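Local coordinates for protein choline dehydrogenase and related flavoproteins (Aspergillus oryzae, PDB 3Q9T) that oxidises formate as a flavin-dependent oxidase of the glucose-methanol-choline oxidoreductase family, with 8-formyl-FAD at its catalytic site, at residues L232-A237 and S278-T283; E270-L275 and G431-N436. All coordinates share one frame; numbering follows the deposited sequence.

In the fold
Both contacts are buried and both involve helix 267-277. Contact 2 packs the body of this helix against strand 431-434, about 18 Å from the centre of the chain and beside the adenine of the flavin. Contact 1 lies farther out, about 28 Å from that centre, where the chain leaving the helix meets the edge strand 227-235. The two adjoin: Leu-232 packs on Leu-274 and Leu-275, and Ile-280 N probably bonds to Leu-275 O. Their chemistry differs. At 232-237 with 278-283 a backbone-to-serine bond leads and apolar touches are few; at 270-275 with 431-436 the closest touches are carbon to carbon, while the lysine's charge is paired with Glu-270, whose stem lies against the adenine.

Contact 1 of 2, residues L232-A237 and S278-T283; sequences LIINEA and SGIGPT
Ser-278 presses its hydroxyl end onto the start of Leu-232, with OG 3.2 Å from Leu-232 CB and the two CB atoms close behind. The overlap accompanies a hydrogen bond: Leu-232 N donates to Ser-278 OG over 2.6 Å, with an angle of 162° at the hydrogen. The serine OG lies beside its own backbone N (chi1 -61°), turned back to the last turn of helix 267-277, where it also bonds to Leu-274 O. A water bound to Ser-278 O at 2.9 Å reaches Leu-232 O only weakly. Farther along the strand, Ile-234 brings CG1 to 3.9 Å from Ser-278 O, and its CD1 meets Ile-280 CD1 at 4.3 Å, methyl to methyl. The contact thus joins the outermost strand of a four-stranded sheet to a helix C-terminus. There the chain turns at Gly-279, whose positive phi (93°) belongs to a Schellman motif, and enters the short strand 280-281. Because the hydroxyl donates its hydrogen to the helix carbonyl, its oxygen is left to accept from the strand amide, and one buried side chain satisfies polar backbone atoms of both elements.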
loop_
_atom_site.group_PDB
_atom_site.type_symbol
_atom_site.label_atom_id
_atom_site.label_comp_id
_atom_site.label_asym_id
_atom_site.label_seq_id
_atom_site.Cartn_x
_atom_site.Cartn_y
_atom_site.Cartn_z
ATOM N N LEU A 232 -9.024 -26.040 -16.895
ATOM C CA LEU A 232 -9.964 -27.151 -16.847
ATOM C C LEU A 232 -10.188 -27.575 -18.298
ATOM O O LEU A 232 -10.229 -26.723 -19.185
ATOM C CB LEU A 232 -11.283 -26.718 -16.211
ATOM C CG LEU A 232 -11.710 -27.126 -14.790
ATOM C CD1 LEU A 232 -10.596 -27.736 -13.940
ATOM C CD2 LEU A 232 -12.326 -25.920 -14.098
ATOM N N ILE A 233 -10.309 -28.881 -18.542
ATOM C CA ILE A 233 -10.606 -29.399 -19.886
ATOM C C ILE A 233 -12.121 -29.457 -20.105
ATOM O O ILE A 233 -12.831 -30.282 -19.498
ATOM C CB ILE A 233 -9.977 -30.799 -20.117
ATOM C CG1 ILE A 233 -8.471 -30.770 -19.819
ATOM C CG2 ILE A 233 -10.238 -31.294 -21.553
ATOM C CD1 ILE A 233 -7.707 -32.044 -20.280
ATOM N N ILE A 234 -12.608 -28.576 -20.974
ATOM C CA ILE A 234 -14.033 -28.414 -21.199
ATOM C C ILE A 234 -14.406 -28.785 -22.634
ATOM O O ILE A 234 -13.865 -28.227 -23.587
ATOM C CB ILE A 234 -14.478 -26.951 -20.976
ATOM C CG1 ILE A 234 -14.039 -26.449 -19.607
ATOM C CG2 ILE A 234 -15.987 -26.822 -21.136
ATOM C CD1 ILE A 234 -14.791 -27.084 -18.469
ATOM N N ASN A 235 -15.332 -29.724 -22.791
ATOM C CA ASN A 235 -15.902 -30.000 -24.103
ATOM C C ASN A 235 -17.095 -29.096 -24.370
ATOM O O ASN A 235 -18.113 -29.199 -23.697
ATOM C CB ASN A 235 -16.325 -31.459 -24.206
ATOM C CG ASN A 235 -16.851 -31.805 -25.577
ATOM O OD1 ASN A 235 -17.966 -31.423 -25.940
ATOM N ND2 ASN A 235 -16.041 -32.520 -26.358
ATOM N N GLU A 236 -16.960 -28.197 -25.338
ATOM C CA GLU A 236 -18.017 -27.238 -25.655
ATOM C C GLU A 236 -19.317 -27.872 -26.144
ATOM O O GLU A 236 -20.411 -27.458 -25.742
ATOM C CB GLU A 236 -17.542 -26.225 -26.695
ATOM C CG GLU A 236 -16.745 -25.073 -26.126
ATOM C CD GLU A 236 -16.933 -23.799 -26.938
ATOM O OE1 GLU A 236 -18.063 -23.240 -26.935
ATOM O OE2 GLU A 236 -15.953 -23.369 -27.586
ATOM N N ALA A 237 -19.205 -28.864 -27.023
ATOM C CA ALA A 237 -20.403 -29.463 -27.600
ATOM C C ALA A 237 -21.242 -30.108 -26.496
ATOM O O ALA A 237 -22.464 -29.903 -26.423
ATOM C CB ALA A 237 -20.041 -30.477 -28.682
ATOM N N SER A 278 -10.506 -21.110 -18.019
ATOM C CA SER A 278 -11.113 -22.260 -18.661
ATOM C C SER A 278 -12.340 -21.861 -19.464
ATOM O O SER A 278 -13.042 -22.716 -19.996
ATOM C CB SER A 278 -11.495 -23.309 -17.622
ATOM O OG SER A 278 -10.355 -23.755 -16.919
ATOM N N GLY A 279 -12.603 -20.558 -19.536
ATOM C CA GLY A 279 -13.717 -20.053 -20.312
ATOM C C GLY A 279 -15.016 -19.862 -19.550
ATOM O O GLY A 279 -16.075 -19.711 -20.154
ATOM N N ILE A 280 -14.949 -19.854 -18.227
ATOM C CA ILE A 280 -16.164 -19.682 -17.437
ATOM C C ILE A 280 -16.021 -18.477 -16.528
ATOM O O ILE A 280 -15.273 -18.521 -15.563
ATOM C CB ILE A 280 -16.451 -20.915 -16.553
ATOM C CG1 ILE A 280 -16.491 -22.190 -17.399
ATOM C CG2 ILE A 280 -17.762 -20.715 -15.792
ATOM C CD1 ILE A 280 -16.141 -23.434 -16.630
ATOM N N GLY A 281 -16.752 -17.414 -16.832
ATOM C CA GLY A 281 -16.679 -16.189 -16.059
ATOM C C GLY A 281 -17.329 -15.044 -16.802
ATOM O O GLY A 281 -18.065 -15.260 -17.770
ATOM N N PRO A 282 -17.084 -13.812 -16.348
ATOM C CA PRO A 282 -17.728 -12.644 -16.972
ATOM C C PRO A 282 -17.127 -12.422 -18.351
ATOM O O PRO A 282 -15.909 -12.250 -18.455
ATOM C CB PRO A 282 -17.371 -11.473 -16.029
ATOM C CG PRO A 282 -16.832 -12.126 -14.774
ATOM C CD PRO A 282 -16.240 -13.447 -15.205
ATOM N N THR A 283 -17.974 -12.401 -19.377
ATOM C CA THR A 283 -17.509 -12.495 -20.755
ATOM C C THR A 283 -16.586 -11.329 -21.135
ATOM O O THR A 283 -15.584 -11.525 -21.815
ATOM C CB THR A 283 -18.697 -12.637 -21.750
ATOM O OG1 THR A 283 -18.206 -12.965 -23.058
ATOM C CG2 THR A 283 -19.523 -11.355 -21.799
HETATM O O HOH W 1 -11.339 -24.495 -21.464
#

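Contact 2 of 2, residues E270-L275 and G431-N436. With FAY ([(2R,3S,4R,5R)-5-(6-amino-9H-purin-9-yl)-3,4-dihydroxytetrahydrofuran-2-yl]methyl (2R,3S,4S)-5-(8-formyl-7-methyl-2,4-dioxo-3,4-dihydrobenzo[g]pteridin-10(2H)-yl)-2,3,4-trihydroxypentyl dihydrogen diphosphate), chain D; ACT (acetate ion), chain G.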
loop_
_atom_site.group_PDB
_atom_site.type_symbol
_atom_site.label_atom_id
_atom_site.label_comp_id
_atom_site.label_asym_id
_atom_site.label_seq_id
_atom_site.Cartn_x
_atom_site.Cartn_y
_atom_site.Cartn_z
ATOM N N GLU A 270 -7.888 -18.932 -6.255
ATOM C CA GLU A 270 -7.439 -19.634 -7.469
ATOM C C GLU A 270 -8.563 -20.374 -8.165
ATOM O O GLU A 270 -8.489 -20.611 -9.374
ATOM C CB GLU A 270 -6.291 -20.614 -7.197
ATOM C CG GLU A 270 -4.998 -19.974 -6.739
ATOM C CD GLU A 270 -4.154 -19.391 -7.879
ATOM O OE1 GLU A 270 -4.308 -19.790 -9.056
ATOM O OE2 GLU A 270 -3.316 -18.525 -7.582
ATOM N N THR A 271 -9.585 -20.767 -7.411
ATOM C CA THR A 271 -10.737 -21.376 -8.041
ATOM C C THR A 271 -11.366 -20.443 -9.109
ATOM O O THR A 271 -11.498 -20.836 -10.267
ATOM C CB THR A 271 -11.788 -21.807 -7.013
ATOM O OG1 THR A 271 -11.410 -23.068 -6.455
ATOM C CG2 THR A 271 -13.154 -21.930 -7.677
ATOM N N PRO A 272 -11.747 -19.208 -8.733
ATOM C CA PRO A 272 -12.310 -18.335 -9.783
ATOM C C PRO A 272 -11.330 -18.043 -10.928
ATOM O O PRO A 272 -11.749 -17.880 -12.075
ATOM C CB PRO A 272 -12.630 -17.035 -9.038
ATOM C CG PRO A 272 -11.763 -17.087 -7.789
ATOM C CD PRO A 272 -11.744 -18.544 -7.413
ATOM N N LYS A 273 -10.044 -17.955 -10.613
ATOM C CA LYS A 273 -9.045 -17.723 -11.641
ATOM C C LYS A 273 -9.086 -18.874 -12.657
ATOM O O LYS A 273 -9.243 -18.649 -13.856
ATOM C CB LYS A 273 -7.654 -17.573 -11.008
ATOM C CG LYS A 273 -6.537 -17.382 -11.992
ATOM C CD LYS A 273 -5.213 -17.358 -11.264
ATOM C CE LYS A 273 -4.158 -18.076 -12.076
ATOM N NZ LYS A 273 -2.997 -18.513 -11.246
ATOM N N LEU A 274 -8.991 -20.108 -12.181
ATOM C CA LEU A 274 -8.947 -21.247 -13.101
ATOM C C LEU A 274 -10.256 -21.392 -13.884
ATOM O O LEU A 274 -10.240 -21.776 -15.058
ATOM C CB LEU A 274 -8.579 -22.548 -12.387
ATOM C CG LEU A 274 -8.218 -23.736 -13.303
ATOM C CD1 LEU A 274 -6.860 -23.532 -13.947
ATOM C CD2 LEU A 274 -8.258 -25.087 -12.553
ATOM N N LEU A 275 -11.388 -21.069 -13.258
ATOM C CA LEU A 275 -12.652 -21.083 -14.001
ATOM C C LEU A 275 -12.534 -20.117 -15.175
ATOM O O LEU A 275 -12.825 -20.476 -16.314
ATOM C CB LEU A 275 -13.850 -20.715 -13.123
ATOM C CG LEU A 275 -14.370 -21.782 -12.148
ATOM C CD1 LEU A 275 -15.508 -21.213 -11.290
ATOM C CD2 LEU A 275 -14.837 -22.998 -12.915
ATOM N N GLY A 431 -15.450 -7.386 -2.351
ATOM C CA GLY A 431 -14.440 -7.043 -3.328
ATOM C C GLY A 431 -14.570 -7.973 -4.523
ATOM O O GLY A 431 -15.641 -8.506 -4.814
ATOM N N GLU A 432 -13.464 -8.184 -5.215
ATOM C CA GLU A 432 -13.473 -9.064 -6.373
ATOM C C GLU A 432 -12.112 -9.707 -6.615
ATOM O O GLU A 432 -11.059 -9.198 -6.189
ATOM C CB GLU A 432 -13.925 -8.294 -7.627
ATOM C CG GLU A 432 -13.141 -6.992 -7.883
ATOM C CD GLU A 432 -13.524 -6.333 -9.199
ATOM O OE1 GLU A 432 -12.996 -5.231 -9.483
ATOM O OE2 GLU A 432 -14.342 -6.915 -9.960
ATOM N N VAL A 433 -12.143 -10.847 -7.288
ATOM C CA VAL A 433 -10.938 -11.439 -7.841
ATOM C C VAL A 433 -11.002 -11.319 -9.358
ATOM O O VAL A 433 -11.952 -11.775 -9.985
ATOM C CB VAL A 433 -10.823 -12.911 -7.461
ATOM C CG1 VAL A 433 -9.722 -13.582 -8.262
ATOM C CG2 VAL A 433 -10.570 -13.034 -5.981
ATOM N N THR A 434 -10.006 -10.683 -9.951
ATOM C CA THR A 434 -9.973 -10.572 -11.401
ATOM C C THR A 434 -8.687 -11.126 -12.005
ATOM O O THR A 434 -7.693 -11.321 -11.306
ATOM C CB THR A 434 -10.125 -9.102 -11.829
ATOM O OG1 THR A 434 -9.203 -8.302 -11.078
ATOM C CG2 THR A 434 -11.555 -8.614 -11.568
ATOM N N LEU A 435 -8.694 -11.349 -13.313
ATOM C CA LEU A 435 -7.490 -11.796 -13.981
ATOM C C LEU A 435 -6.541 -10.637 -14.228
ATOM O O LEU A 435 -6.968 -9.528 -14.542
ATOM C CB LEU A 435 -7.808 -12.451 -15.317
ATOM C CG LEU A 435 -8.615 -13.742 -15.309
ATOM C CD1 LEU A 435 -8.807 -14.170 -16.742
ATOM C CD2 LEU A 435 -7.898 -14.827 -14.503
ATOM N N ASN A 436 -5.253 -10.905 -14.057
ATOM C CA ASN A 436 -4.215 -9.978 -14.470
ATOM C C ASN A 436 -3.878 -10.236 -15.936
ATOM O O ASN A 436 -3.468 -9.330 -16.660
ATOM C CB ASN A 436 -2.967 -10.138 -13.588
ATOM C CG ASN A 436 -3.039 -9.305 -12.311
ATOM O OD1 ASN A 436 -3.493 -8.159 -12.335
ATOM N ND2 ASN A 436 -2.592 -9.880 -11.191
HETATM P P FAY D . -10.039 -23.963 1.067
HETATM N N1 FAY D . -9.870 -20.441 9.713
HETATM C C2 FAY D . -10.207 -20.944 10.968
HETATM O O2 FAY D . -11.254 -21.562 11.122
HETATM N N3 FAY D . -9.212 -21.178 11.894
HETATM C C4 FAY D . -8.067 -20.423 11.835
HETATM O O4 FAY D . -7.568 -20.052 12.914
HETATM N N5 FAY D . -6.566 -19.153 10.482
HETATM C C6 FAY D . -4.811 -18.383 9.123
HETATM C C7 FAY D . -4.228 -18.193 7.883
HETATM C C8 FAY D . -4.940 -18.535 6.728
HETATM O O8 FAY D . -4.736 -18.974 4.436
HETATM C C9 FAY D . -6.179 -19.179 6.847
HETATM P PA FAY D . -7.262 -23.984 0.522
HETATM C "C1'" FAY D . -8.912 -20.249 6.992
HETATM C C10 FAY D . -8.631 -19.885 9.503
HETATM N N10 FAY D . -8.128 -19.745 8.206
HETATM N N1A FAY D . -2.544 -25.335 -9.251
HETATM O O1A FAY D . -6.289 -22.863 0.365
HETATM C C1B FAY D . -4.095 -25.471 -4.236
HETATM O O1P FAY D . -10.219 -25.446 0.846
HETATM C "C2'" FAY D . -8.700 -21.762 6.756
HETATM O "O2'" FAY D . -7.347 -22.017 6.888
HETATM C C2A FAY D . -2.479 -26.404 -8.376
HETATM O O2A FAY D . -7.187 -24.676 1.849
HETATM C C2B FAY D . -3.455 -24.762 -3.056
HETATM O O2B FAY D . -2.065 -25.012 -2.941
HETATM O O2P FAY D . -11.220 -23.182 0.520
HETATM C "C3'" FAY D . -9.234 -22.496 5.482
HETATM O "O3'" FAY D . -8.363 -23.478 4.927
HETATM N N3A FAY D . -2.932 -26.274 -7.073
HETATM C C3B FAY D . -4.217 -25.365 -1.897
HETATM O O3B FAY D . -3.634 -26.602 -1.572
HETATM O O3P FAY D . -8.740 -23.446 0.265
HETATM C "C4'" FAY D . -9.672 -21.601 4.350
HETATM O "O4'" FAY D . -10.540 -20.634 4.936
HETATM C C4A FAY D . -3.448 -25.089 -6.657
HETATM C C4B FAY D . -5.579 -25.659 -2.477
HETATM O O4B FAY D . -5.452 -25.576 -3.887
HETATM C C4X FAY D . -7.784 -19.768 10.622
HETATM C "C5'" FAY D . -10.375 -22.419 3.239
HETATM O "O5'" FAY D . -9.747 -23.556 2.628
HETATM C C5A FAY D . -3.530 -24.005 -7.526
HETATM C C5B FAY D . -6.622 -24.687 -1.961
HETATM O O5B FAY D . -6.956 -25.070 -0.650
HETATM C C5X FAY D . -6.130 -18.819 9.219
HETATM C C6A FAY D . -3.069 -24.123 -8.836
HETATM N N6A FAY D . -3.055 -23.053 -9.642
HETATM N N7A FAY D . -4.083 -22.974 -6.854
HETATM C C7M FAY D . -2.918 -17.445 7.820
HETATM C C8A FAY D . -4.365 -23.369 -5.594
HETATM C C8M FAY D . -4.174 -18.692 5.471
HETATM C C9A FAY D . -6.813 -19.285 8.083
HETATM N N9A FAY D . -3.972 -24.669 -5.459
HETATM C C ACT G . -0.333 -18.123 -9.018
HETATM O O ACT G . -1.412 -17.710 -8.532
HETATM O OXT ACT G . -0.451 -19.073 -9.826
HETATM C CH3 ACT G . 1.006 -17.516 -8.666
#
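Lys-273 and Leu-435 meet along the lysine's aliphatic stem, whereas its charged end turns away from the strand. Lys-273 CG touches Leu-435 CD2 at 3.8 Å, the two side chains crossing at about a right angle, and the same leucine methyl lies near the carbonyl of Lys-273. With CG anti to the backbone N (chi1 178°) and a bend at chi3, the lysine then carries NZ back to Glu-270, one helical turn earlier. There NZ and Glu-270 OE1 form a salt bridge of 2.9 Å that uses the syn lone pair of the carboxylate. Pro-440 O and Gln-442 O also accept bonds from NZ, so the buried amine is gripped by a carboxylate and two carbonyls, a setting that probably favours its charged form. An acetate ion, probably from the crystallisation liquor, lies nearby, but its modelled position is less certain. The second touch is purely apolar: Pro-272 CG faces Val-433 CG1 at 4.1 Å, again with side chains nearly perpendicular. Val-433 CG1 stands anti to its backbone N (chi1 169°), which directs this methyl at the proline ring. Helix 267-277 follows strand 261-264 of the parallel, Rossmann-type FAD-binding sheet, and is kinked where Pro-272 N lacks a bond to the preceding turn. Strand 431-434 is the middle member of a separate antiparallel sheet, between 302-304 and 445-447. Phe-269 adds to the packing on Val-433, as does Met-276 on Leu-435, while Glu-285 accepts a bond from Leu-435 N. Glu-270 belongs to the FAD site: its chain passes the adenine with CG 3.1 Å from N7A of the cofactor, and its OE2 is hydrogen-bonded to Tyr-67 OH.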